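Local coordinates for putative flavoprotein decarboxylase (Streptomyces olivoviridis, PDB 6JLS) that binds flavin mononucleotide and acts as an FMN-dependent cysteine decarboxylase in the biosynthesis of the peptide natural product thioviridamide, at residues 22-27 with 103-108; 54-59 with 74-79; 84-89 with 115-120. One frame throughout, in Å; residues are numbered along the deposited sequence.

In the fold
All three contacts are arranged around a Rossmann-like parallel sheet with strand order 3-2-1-4-5-6, in a subunit of a twelve-chain assembly. Interaction 2 is nested within the loop closed by interaction 1, and interaction 3 follows interaction 2 while crossing interaction 1 along the chain. Interactions 1 and 2 have centres about 12 Å apart and face the same FMN; Ala55 and Phe58 pack on the backbone of 23-26. Interaction 3, about 15 Å from interaction 1 and about 12 Å from interaction 2, borders through 115-120 a different FMN, held mainly by a neighbouring subunit, so each chain contributes to two flavin sites. A Lys108-Asp115 salt bridge joins 1 to 3, and Val78 of 74-79 packs on His86 and Ile117.

Interaction 1: 22-27 with 103-108; sequences CLSGSV and AATLGK. With FMN (flavin mononucleotide), chain B.
Ser24 and Thr105 bring their hydroxyls together, OG to OG1 at 3.0 Å, beside the FMN phosphate, where the loop after strand 18-23 meets the first turn of helix 103-110. This is the phosphate-binding corner of a Rossmann-like flavoprotein. Followed outward, Thr105 has CB 3.4 Å from Ser24 OG; its methyl CG2 only grazes that same oxygen, whereas OG1 reaches the ligand and donates to FMN O1P at 2.6 Å. The chi1 of -74° sets OG1 beside the residue's own backbone N, on the side of the phosphate. Ser24 OG lies 3.1 Å from FMN O1P and also hydrogen-bonds Thr102 OG1, another FMN-binding residue. The next residue, Gly25, is the centre of an inverse gamma turn closed by Ser26 N and Ser24 O. Its N donates to FMN O3P at 2.6 Å, bringing the backbone close against the phosphate, and its O accepts from the ribityl hydroxyl O2' of FMN. At the flavin ring, Ala103 N gives a fairly straight bond of 164° to FMN O2, holding this pyrimidine carbonyl from the start of the helix. Neutral hydroxyls and backbone N-H groups therefore make the phosphate contacts here, and the nearby N-terminus of helix 103-110 would probably add a favourable electrostatic field for the anion.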
loop_
_atom_site.group_PDB
_atom_site.type_symbol
_atom_site.label_atom_id
_atom_site.label_comp_id
_atom_site.label_asym_id
_atom_site.label_seq_id
_atom_site.Cartn_x
_atom_site.Cartn_y
_atom_site.Cartn_z
ATOM N N CYS A 22 11.478 -30.281 6.770
ATOM C CA CYS A 22 11.261 -28.947 7.324
ATOM C C CYS A 22 12.542 -28.124 7.274
ATOM O O CYS A 22 13.630 -28.625 7.574
ATOM C CB CYS A 22 10.750 -29.005 8.767
ATOM S SG CYS A 22 9.123 -29.776 9.021
ATOM N N LEU A 23 12.403 -26.850 6.904
ATOM C CA LEU A 23 13.533 -25.947 6.738
ATOM C C LEU A 23 13.402 -24.756 7.681
ATOM O O LEU A 23 12.360 -24.090 7.711
ATOM C CB LEU A 23 13.623 -25.464 5.292
ATOM C CG LEU A 23 13.809 -26.541 4.221
ATOM C CD1 LEU A 23 14.021 -25.881 2.862
ATOM C CD2 LEU A 23 14.985 -27.433 4.570
ATOM N N SER A 24 14.474 -24.479 8.416
ATOM C CA SER A 24 14.597 -23.452 9.447
ATOM C C SER A 24 15.399 -22.253 8.915
ATOM O O SER A 24 16.086 -22.336 7.894
ATOM C CB SER A 24 15.289 -24.067 10.682
ATOM O OG SER A 24 14.915 -23.424 11.869
ATOM N N GLY A 25 15.375 -21.152 9.663
ATOM C CA GLY A 25 16.089 -19.953 9.267
ATOM C C GLY A 25 17.598 -20.001 9.424
ATOM O O GLY A 25 18.205 -19.171 10.115
ATOM N N SER A 26 18.215 -20.988 8.788
ATOM C CA SER A 26 19.659 -21.080 8.690
ATOM C C SER A 26 20.043 -21.019 7.217
ATOM O O SER A 26 19.289 -21.476 6.351
ATOM C CB SER A 26 20.167 -22.378 9.322
ATOM O OG SER A 26 21.463 -22.698 8.859
ATOM N N VAL A 27 21.209 -20.443 6.918
ATOM C CA VAL A 27 21.571 -20.355 5.512
ATOM C C VAL A 27 21.717 -21.749 4.899
ATOM O O VAL A 27 21.496 -21.914 3.693
ATOM C CB VAL A 27 22.844 -19.505 5.296
ATOM C CG1 VAL A 27 24.084 -20.258 5.695
ATOM C CG2 VAL A 27 22.947 -19.098 3.828
ATOM N N ALA A 103 18.776 -22.993 16.384
ATOM C CA ALA A 103 18.630 -22.942 17.835
ATOM C C ALA A 103 17.210 -22.550 18.218
ATOM O O ALA A 103 16.623 -23.134 19.140
ATOM C CB ALA A 103 19.636 -21.956 18.435
ATOM N N ALA A 104 16.630 -21.591 17.482
ATOM C CA ALA A 104 15.312 -21.072 17.825
ATOM C C ALA A 104 14.256 -22.146 17.651
ATOM O O ALA A 104 13.405 -22.338 18.526
ATOM C CB ALA A 104 14.975 -19.839 16.979
ATOM N N THR A 105 14.313 -22.871 16.535
ATOM C CA THR A 105 13.338 -23.927 16.286
ATOM C C THR A 105 13.507 -25.095 17.262
ATOM O O THR A 105 12.514 -25.619 17.788
ATOM C CB THR A 105 13.449 -24.386 14.834
ATOM O OG1 THR A 105 12.876 -23.377 14.006
ATOM C CG2 THR A 105 12.692 -25.684 14.606
ATOM N N LEU A 106 14.750 -25.518 17.508
ATOM C CA LEU A 106 15.013 -26.519 18.537
ATOM C C LEU A 106 14.492 -26.062 19.898
ATOM O O LEU A 106 13.882 -26.847 20.643
ATOM C CB LEU A 106 16.516 -26.793 18.604
ATOM C CG LEU A 106 17.170 -27.393 17.364
ATOM C CD1 LEU A 106 18.678 -27.298 17.486
ATOM C CD2 LEU A 106 16.743 -28.844 17.189
ATOM N N GLY A 107 14.709 -24.785 20.232
ATOM C CA GLY A 107 14.257 -24.281 21.518
ATOM C C GLY A 107 12.748 -24.279 21.637
ATOM O O GLY A 107 12.200 -24.575 22.704
ATOM N N LYS A 108 12.052 -23.963 20.541
ATOM C CA LYS A 108 10.592 -23.965 20.563
ATOM C C LYS A 108 10.059 -25.384 20.710
ATOM O O LYS A 108 9.180 -25.644 21.540
ATOM C CB LYS A 108 10.041 -23.326 19.294
ATOM C CG LYS A 108 10.293 -21.831 19.128
ATOM C CD LYS A 108 9.632 -21.323 17.843
ATOM C CE LYS A 108 10.014 -19.872 17.563
ATOM N NZ LYS A 108 9.430 -19.306 16.308
HETATM N N1 FMN B . 20.381 -19.592 13.702
HETATM C C2 FMN B . 20.714 -20.907 13.938
HETATM O O2 FMN B . 20.252 -21.479 14.922
HETATM N N3 FMN B . 21.569 -21.572 13.084
HETATM C C4 FMN B . 22.095 -20.930 11.981
HETATM O O4 FMN B . 22.857 -21.519 11.212
HETATM C C4A FMN B . 21.757 -19.604 11.741
HETATM N N5 FMN B . 22.276 -18.951 10.640
HETATM C C5A FMN B . 21.951 -17.634 10.395
HETATM C C6 FMN B . 22.494 -17.003 9.283
HETATM C C7 FMN B . 22.173 -15.673 9.013
HETATM C C7M FMN B . 22.776 -15.011 7.801
HETATM C C8 FMN B . 21.302 -14.971 9.869
HETATM C C8M FMN B . 20.950 -13.535 9.583
HETATM C C9 FMN B . 20.761 -15.614 10.991
HETATM C C9A FMN B . 21.087 -16.949 11.254
HETATM N N10 FMN B . 20.565 -17.607 12.360
HETATM C C10 FMN B . 20.896 -18.931 12.604
HETATM C "C1'" FMN B . 19.619 -16.898 13.285
HETATM C "C2'" FMN B . 18.186 -17.341 12.949
HETATM O "O2'" FMN B . 17.807 -16.984 11.630
HETATM C "C3'" FMN B . 17.176 -16.772 13.935
HETATM O "O3'" FMN B . 17.385 -17.387 15.185
HETATM C "C4'" FMN B . 15.759 -17.029 13.424
HETATM O "O4'" FMN B . 14.760 -16.358 14.172
HETATM C "C5'" FMN B . 15.453 -18.520 13.394
HETATM O "O5'" FMN B . 14.100 -18.617 13.019
HETATM P P FMN B . 13.394 -20.034 12.794
HETATM O O1P FMN B . 14.056 -21.068 13.687
HETATM O O2P FMN B . 11.934 -19.919 13.178
HETATM O O3P FMN B . 13.556 -20.459 11.357
#

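Interaction 2: 54-59 with 74-79; sequences SAQQFV and TDETVW. With FMN (flavin mononucleotide), chain B.
At the N-cap of helix 75-81, Thr74 is met by a glutamine from the 3-10 turn 54-57, which follows strand 46-51; Ser54 in the turn and Phe58 just after it belong to the FMN pocket. Gln56 stretches out beyond CG, its chi2 of 180° carrying the amide across the gap to Thr74 and Glu76. It crosses the Thr74 side chain at about a right angle: OE1 lies 3.6 Å from Thr74 CB, and NE2 is 3.7 Å from the methyl CG2. Glu76 folds back at chi2 (86°) and approaches from the opposite direction, its carboxylate plane 31° from the amide. Gln56 OE1 and Glu76 OE2, 3.4 Å apart, are two acceptors and do not bond. A water links the groups instead, accepting from Gln56 NE2 at 3.1 Å, lying 2.8 Å from Thr74 OG1 and donating weakly to Glu76 OE2. Thr74 OG1 also caps the helix, accepting from Thr77 N at 3.2 Å in a nearly straight bond. Phe58 CZ approaches FMN C7 to 3.6 Å. The contact thus joins the turn after strand 46-51 to the beginning of helix 75-81, whose Val78 packs on Pro85 and His86 of helix 85-91.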
loop_
_atom_site.group_PDB
_atom_site.type_symbol
_atom_site.label_atom_id
_atom_site.label_comp_id
_atom_site.label_asym_id
_atom_site.label_seq_id
_atom_site.Cartn_x
_atom_site.Cartn_y
_atom_site.Cartn_z
ATOM N N SER A 54 11.538 -17.390 8.939
ATOM C CA SER A 54 12.935 -16.997 8.733
ATOM C C SER A 54 13.605 -17.797 7.622
ATOM O O SER A 54 14.493 -17.277 6.938
ATOM C CB SER A 54 13.742 -17.142 10.020
ATOM O OG SER A 54 13.275 -16.241 11.004
ATOM N N ALA A 55 13.212 -19.058 7.431
ATOM C CA ALA A 55 13.804 -19.846 6.360
ATOM C C ALA A 55 13.550 -19.234 4.988
ATOM O O ALA A 55 14.354 -19.442 4.068
ATOM C CB ALA A 55 13.264 -21.275 6.401
ATOM N N GLN A 56 12.460 -18.480 4.828
ATOM C CA GLN A 56 12.123 -17.896 3.534
ATOM C C GLN A 56 13.045 -16.755 3.125
ATOM O O GLN A 56 12.975 -16.315 1.969
ATOM C CB GLN A 56 10.668 -17.416 3.530
ATOM C CG GLN A 56 9.707 -18.567 3.715
ATOM C CD GLN A 56 8.268 -18.142 3.713
ATOM O OE1 GLN A 56 7.593 -18.169 4.752
ATOM N NE2 GLN A 56 7.773 -17.762 2.542
ATOM N N GLN A 57 13.922 -16.277 4.010
ATOM C CA GLN A 57 14.936 -15.345 3.538
ATOM C C GLN A 57 16.102 -16.065 2.872
ATOM O O GLN A 57 16.926 -15.411 2.222
ATOM C CB GLN A 57 15.437 -14.446 4.677
ATOM C CG GLN A 57 16.456 -15.074 5.607
ATOM C CD GLN A 57 16.769 -14.197 6.818
ATOM O OE1 GLN A 57 17.204 -13.050 6.685
ATOM N NE2 GLN A 57 16.546 -14.742 8.008
ATOM N N PHE A 58 16.159 -17.393 2.971
ATOM C CA PHE A 58 17.244 -18.171 2.392
ATOM C C PHE A 58 16.807 -19.138 1.303
ATOM O O PHE A 58 17.640 -19.515 0.480
ATOM C CB PHE A 58 17.965 -18.978 3.479
ATOM C CG PHE A 58 18.509 -18.150 4.608
ATOM C CD1 PHE A 58 19.495 -17.209 4.385
ATOM C CD2 PHE A 58 18.057 -18.347 5.901
ATOM C CE1 PHE A 58 20.009 -16.465 5.426
ATOM C CE2 PHE A 58 18.566 -17.609 6.956
ATOM C CZ PHE A 58 19.546 -16.667 6.720
ATOM N N VAL A 59 15.542 -19.578 1.303
ATOM C CA VAL A 59 14.979 -20.460 0.282
ATOM C C VAL A 59 13.669 -19.866 -0.184
ATOM O O VAL A 59 12.871 -19.399 0.633
ATOM C CB VAL A 59 14.690 -21.890 0.788
ATOM C CG1 VAL A 59 14.991 -22.925 -0.302
ATOM C CG2 VAL A 59 15.388 -22.175 2.083
ATOM N N THR A 74 4.153 -22.857 3.669
ATOM C CA THR A 74 4.585 -21.795 4.551
ATOM C C THR A 74 3.413 -21.376 5.423
ATOM O O THR A 74 2.263 -21.767 5.202
ATOM C CB THR A 74 5.103 -20.604 3.758
ATOM O OG1 THR A 74 4.009 -20.050 3.031
ATOM C CG2 THR A 74 6.180 -21.066 2.788
ATOM N N ASP A 75 3.724 -20.565 6.424
ATOM C CA ASP A 75 2.678 -20.048 7.295
ATOM C C ASP A 75 1.610 -19.279 6.509
ATOM O O ASP A 75 0.415 -19.397 6.807
ATOM C CB ASP A 75 3.317 -19.199 8.392
ATOM C CG ASP A 75 3.933 -20.061 9.499
ATOM O OD1 ASP A 75 5.080 -20.523 9.362
ATOM O OD2 ASP A 75 3.251 -20.316 10.509
ATOM N N GLU A 76 2.011 -18.518 5.482
ATOM C CA GLU A 76 1.050 -17.747 4.695
ATOM C C GLU A 76 0.217 -18.654 3.802
ATOM O O GLU A 76 -1.002 -18.481 3.695
ATOM C CB GLU A 76 1.765 -16.692 3.850
ATOM C CG GLU A 76 2.757 -15.817 4.614
ATOM C CD GLU A 76 4.150 -16.441 4.724
ATOM O OE1 GLU A 76 4.367 -17.335 5.575
ATOM O OE2 GLU A 76 5.037 -16.033 3.947
ATOM N N THR A 77 0.863 -19.621 3.151
ATOM C CA THR A 77 0.155 -20.618 2.351
ATOM C C THR A 77 -0.953 -21.297 3.152
ATOM O O THR A 77 -2.101 -21.379 2.698
ATOM C CB THR A 77 1.159 -21.653 1.834
ATOM O OG1 THR A 77 1.864 -21.099 0.723
ATOM C CG2 THR A 77 0.478 -22.949 1.414
ATOM N N VAL A 78 -0.628 -21.787 4.348
ATOM C CA VAL A 78 -1.603 -22.509 5.158
ATOM C C VAL A 78 -2.692 -21.574 5.667
ATOM O O VAL A 78 -3.864 -21.962 5.731
ATOM C CB VAL A 78 -0.868 -23.227 6.305
ATOM C CG1 VAL A 78 -1.842 -23.856 7.291
ATOM C CG2 VAL A 78 0.072 -24.292 5.729
ATOM N N TRP A 79 -2.338 -20.337 6.030
ATOM C CA TRP A 79 -3.337 -19.398 6.528
ATOM C C TRP A 79 -4.397 -19.131 5.468
ATOM O O TRP A 79 -5.597 -19.294 5.723
ATOM C CB TRP A 79 -2.676 -18.090 6.971
ATOM C CG TRP A 79 -3.665 -16.964 7.220
ATOM C CD1 TRP A 79 -4.408 -16.752 8.354
ATOM C CD2 TRP A 79 -4.019 -15.906 6.309
ATOM N NE1 TRP A 79 -5.200 -15.633 8.202
ATOM C CE2 TRP A 79 -4.981 -15.097 6.958
ATOM C CE3 TRP A 79 -3.620 -15.566 5.011
ATOM C CZ2 TRP A 79 -5.544 -13.971 6.351
ATOM C CZ3 TRP A 79 -4.185 -14.445 4.409
ATOM C CH2 TRP A 79 -5.134 -13.664 5.081
HETATM N N1 FMN B . 20.381 -19.592 13.702
HETATM C C2 FMN B . 20.714 -20.907 13.938
HETATM O O2 FMN B . 20.252 -21.479 14.922
HETATM N N3 FMN B . 21.569 -21.572 13.084
HETATM C C4 FMN B . 22.095 -20.930 11.981
HETATM O O4 FMN B . 22.857 -21.519 11.212
HETATM C C4A FMN B . 21.757 -19.604 11.741
HETATM N N5 FMN B . 22.276 -18.951 10.640
HETATM C C5A FMN B . 21.951 -17.634 10.395
HETATM C C6 FMN B . 22.494 -17.003 9.283
HETATM C C7 FMN B . 22.173 -15.673 9.013
HETATM C C7M FMN B . 22.776 -15.011 7.801
HETATM C C8 FMN B . 21.302 -14.971 9.869
HETATM C C8M FMN B . 20.950 -13.535 9.583
HETATM C C9 FMN B . 20.761 -15.614 10.991
HETATM C C9A FMN B . 21.087 -16.949 11.254
HETATM N N10 FMN B . 20.565 -17.607 12.360
HETATM C C10 FMN B . 20.896 -18.931 12.604
HETATM C "C1'" FMN B . 19.619 -16.898 13.285
HETATM C "C2'" FMN B . 18.186 -17.341 12.949
HETATM O "O2'" FMN B . 17.807 -16.984 11.630
HETATM C "C3'" FMN B . 17.176 -16.772 13.935
HETATM O "O3'" FMN B . 17.385 -17.387 15.185
HETATM C "C4'" FMN B . 15.759 -17.029 13.424
HETATM O "O4'" FMN B . 14.760 -16.358 14.172
HETATM C "C5'" FMN B . 15.453 -18.520 13.394
HETATM O "O5'" FMN B . 14.100 -18.617 13.019
HETATM P P FMN B . 13.394 -20.034 12.794
HETATM O O1P FMN B . 14.056 -21.068 13.687
HETATM O O2P FMN B . 11.934 -19.919 13.178
HETATM O O3P FMN B . 13.556 -20.459 11.357
HETATM O O HOH W 1 4.767 -17.677 1.770
#

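Interaction 3: 84-89 with 115-120; sequences APHVRI and DNIVTQ. With FMN (flavin mononucleotide), chain C.
His86 donates from NE2 to Gln120 OE1 at 2.6 Å, a bond between helices 85-91 and 117-124 of the Rossmann-like fold. The N-H...O angle is 154°, and the nitrogen stands above the carbonyl plane of the glutamine amide; ring and amide planes are turned 70° to each other. Ile117 CG1 lies over one face of the imidazole in a CH-pi contact, 3.8 Å from the ring centroid, while Val87 CG2 covers the opposite face toward the rim. A chi1 of 60° swings the His86 ring between its own backbone N and carbonyl carbon, toward helix 117-124. Beyond this buried shell, the Gln120 amide borders an FMN bound largely by a neighbouring subunit, with NE2 3.2 Å from FMN C3' and OE1 3.3 Å from FMN C1'. With OE1 engaged by the imidazole, the rotation of the amide beside the ribityl chain is constrained. Further out, Asp75 OD2 probably accepts from Ile117 N at the start of helix 117-124, and Val78 of helix 75-81 packs on Ile117. The same helix start is capped by Asn116, whose OD1 receives Thr119 N at 2.9 Å, almost in line with the carbonyl bond.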
loop_
_atom_site.group_PDB
_atom_site.type_symbol
_atom_site.label_atom_id
_atom_site.label_comp_id
_atom_site.label_asym_id
_atom_site.label_seq_id
_atom_site.Cartn_x
_atom_site.Cartn_y
_atom_site.Cartn_z
ATOM N N ALA A 84 -6.239 -27.201 8.397
ATOM C CA ALA A 84 -4.923 -27.558 8.928
ATOM C C ALA A 84 -4.248 -28.561 7.997
ATOM O O ALA A 84 -3.905 -29.675 8.411
ATOM C CB ALA A 84 -5.038 -28.118 10.348
ATOM N N PRO A 85 -4.014 -28.182 6.732
ATOM C CA PRO A 85 -3.417 -29.148 5.796
ATOM C C PRO A 85 -2.062 -29.643 6.257
ATOM O O PRO A 85 -1.696 -30.788 5.957
ATOM C CB PRO A 85 -3.318 -28.356 4.487
ATOM C CG PRO A 85 -3.233 -26.941 4.916
ATOM C CD PRO A 85 -4.086 -26.830 6.143
ATOM N N HIS A 86 -1.320 -28.820 7.000
ATOM C CA HIS A 86 -0.034 -29.257 7.523
ATOM C C HIS A 86 -0.203 -30.385 8.534
ATOM O O HIS A 86 0.633 -31.296 8.595
ATOM C CB HIS A 86 0.711 -28.064 8.125
ATOM C CG HIS A 86 -0.013 -27.390 9.248
ATOM N ND1 HIS A 86 -1.269 -26.839 9.106
ATOM C CD2 HIS A 86 0.359 -27.149 10.527
ATOM C CE1 HIS A 86 -1.643 -26.300 10.252
ATOM N NE2 HIS A 86 -0.672 -26.474 11.131
ATOM N N VAL A 87 -1.284 -30.360 9.322
ATOM C CA VAL A 87 -1.494 -31.407 10.321
ATOM C C VAL A 87 -1.941 -32.702 9.647
ATOM O O VAL A 87 -1.583 -33.807 10.081
ATOM C CB VAL A 87 -2.500 -30.937 11.389
ATOM C CG1 VAL A 87 -2.797 -32.060 12.383
ATOM C CG2 VAL A 87 -1.965 -29.700 12.104
ATOM N N ARG A 88 -2.716 -32.587 8.568
ATOM C CA ARG A 88 -2.984 -33.755 7.741
ATOM C C ARG A 88 -1.685 -34.342 7.204
ATOM O O ARG A 88 -1.504 -35.563 7.190
ATOM C CB ARG A 88 -3.922 -33.378 6.599
ATOM C CG ARG A 88 -4.609 -34.562 5.917
ATOM C CD ARG A 88 -5.311 -34.140 4.620
ATOM N NE ARG A 88 -6.122 -32.931 4.788
ATOM C CZ ARG A 88 -5.787 -31.731 4.312
ATOM N NH1 ARG A 88 -4.660 -31.579 3.626
ATOM N NH2 ARG A 88 -6.578 -30.682 4.518
ATOM N N ILE A 89 -0.757 -33.484 6.782
ATOM C CA ILE A 89 0.508 -33.957 6.223
ATOM C C ILE A 89 1.376 -34.593 7.304
ATOM O O ILE A 89 2.051 -35.602 7.064
ATOM C CB ILE A 89 1.233 -32.801 5.501
ATOM C CG1 ILE A 89 0.601 -32.564 4.132
ATOM C CG2 ILE A 89 2.713 -33.095 5.354
ATOM C CD1 ILE A 89 1.211 -31.419 3.372
ATOM N N ASP A 115 4.503 -22.270 17.354
ATOM C CA ASP A 115 3.892 -21.038 16.879
ATOM C C ASP A 115 3.976 -20.852 15.359
ATOM O O ASP A 115 3.530 -19.819 14.853
ATOM C CB ASP A 115 4.522 -19.837 17.588
ATOM C CG ASP A 115 5.972 -19.615 17.195
ATOM O OD1 ASP A 115 6.558 -20.476 16.504
ATOM O OD2 ASP A 115 6.532 -18.567 17.577
ATOM N N ASN A 116 4.556 -21.800 14.624
ATOM C CA ASN A 116 4.514 -21.778 13.168
ATOM C C ASN A 116 4.222 -23.179 12.655
ATOM O O ASN A 116 4.234 -24.158 13.406
ATOM C CB ASN A 116 5.818 -21.244 12.548
ATOM C CG ASN A 116 7.053 -22.003 13.012
ATOM O OD1 ASN A 116 6.994 -23.200 13.330
ATOM N ND2 ASN A 116 8.182 -21.306 13.062
ATOM N N ILE A 117 4.009 -23.245 11.341
ATOM C CA ILE A 117 3.610 -24.476 10.664
ATOM C C ILE A 117 4.666 -25.568 10.819
ATOM O O ILE A 117 4.329 -26.744 10.983
ATOM C CB ILE A 117 3.293 -24.156 9.187
ATOM C CG1 ILE A 117 1.779 -24.054 8.986
ATOM C CG2 ILE A 117 3.914 -25.154 8.234
ATOM C CD1 ILE A 117 1.138 -22.939 9.777
ATOM N N VAL A 118 5.953 -25.212 10.792
ATOM C CA VAL A 118 6.994 -26.232 10.949
ATOM C C VAL A 118 6.921 -26.879 12.340
ATOM O O VAL A 118 6.899 -28.114 12.466
ATOM C CB VAL A 118 8.388 -25.646 10.665
ATOM C CG1 VAL A 118 9.482 -26.581 11.222
ATOM C CG2 VAL A 118 8.583 -25.460 9.158
ATOM N N THR A 119 6.879 -26.065 13.401
ATOM C CA THR A 119 6.814 -26.630 14.747
ATOM C C THR A 119 5.502 -27.361 14.992
ATOM O O THR A 119 5.479 -28.342 15.746
ATOM C CB THR A 119 7.011 -25.542 15.805
ATOM O OG1 THR A 119 6.131 -24.437 15.531
ATOM C CG2 THR A 119 8.463 -25.059 15.812
ATOM N N GLN A 120 4.402 -26.910 14.372
ATOM C CA GLN A 120 3.138 -27.631 14.513
ATOM C C GLN A 120 3.199 -28.998 13.840
ATOM O O GLN A 120 2.637 -29.976 14.353
ATOM C CB GLN A 120 1.992 -26.812 13.933
ATOM C CG GLN A 120 1.576 -25.643 14.786
ATOM C CD GLN A 120 0.706 -24.695 14.006
ATOM O OE1 GLN A 120 -0.248 -25.114 13.360
ATOM N NE2 GLN A 120 1.059 -23.412 14.015
HETATM N N1 FMN C . -3.216 -25.357 18.266
HETATM C C2 FMN C . -3.627 -25.835 19.490
HETATM O O2 FMN C . -2.831 -25.865 20.425
HETATM N N3 FMN C . -4.920 -26.287 19.662
HETATM C C4 FMN C . -5.814 -26.261 18.611
HETATM O O4 FMN C . -6.972 -26.660 18.759
HETATM C C4A FMN C . -5.400 -25.776 17.377
HETATM N N5 FMN C . -6.287 -25.744 16.318
HETATM C C5A FMN C . -5.886 -25.270 15.087
HETATM C C6 FMN C . -6.800 -25.255 14.042
HETATM C C7 FMN C . -6.415 -24.775 12.790
HETATM C C7M FMN C . -7.425 -24.771 11.671
HETATM C C8 FMN C . -5.102 -24.306 12.589
HETATM C C8M FMN C . -4.681 -23.784 11.240
HETATM C C9 FMN C . -4.186 -24.327 13.648
HETATM C C9A FMN C . -4.580 -24.811 14.901
HETATM N N10 FMN C . -3.688 -24.843 15.967
HETATM C C10 FMN C . -4.096 -25.322 17.202
HETATM C "C1'" FMN C . -2.286 -24.336 15.795
HETATM C "C2'" FMN C . -2.203 -22.923 16.395
HETATM O "O2'" FMN C . -3.050 -22.003 15.727
HETATM C "C3'" FMN C . -0.776 -22.392 16.386
HETATM O "O3'" FMN C . -0.020 -23.144 17.305
HETATM C "C4'" FMN C . -0.779 -20.909 16.755
HETATM O "O4'" FMN C . 0.479 -20.281 16.574
HETATM C "C5'" FMN C . -1.243 -20.706 18.190
HETATM O "O5'" FMN C . -1.095 -19.329 18.441
HETATM P P FMN C . -1.549 -18.678 19.829
HETATM O O1P FMN C . -1.421 -19.713 20.932
HETATM O O2P FMN C . -0.636 -17.512 20.144
HETATM O O3P FMN C . -2.989 -18.243 19.737
#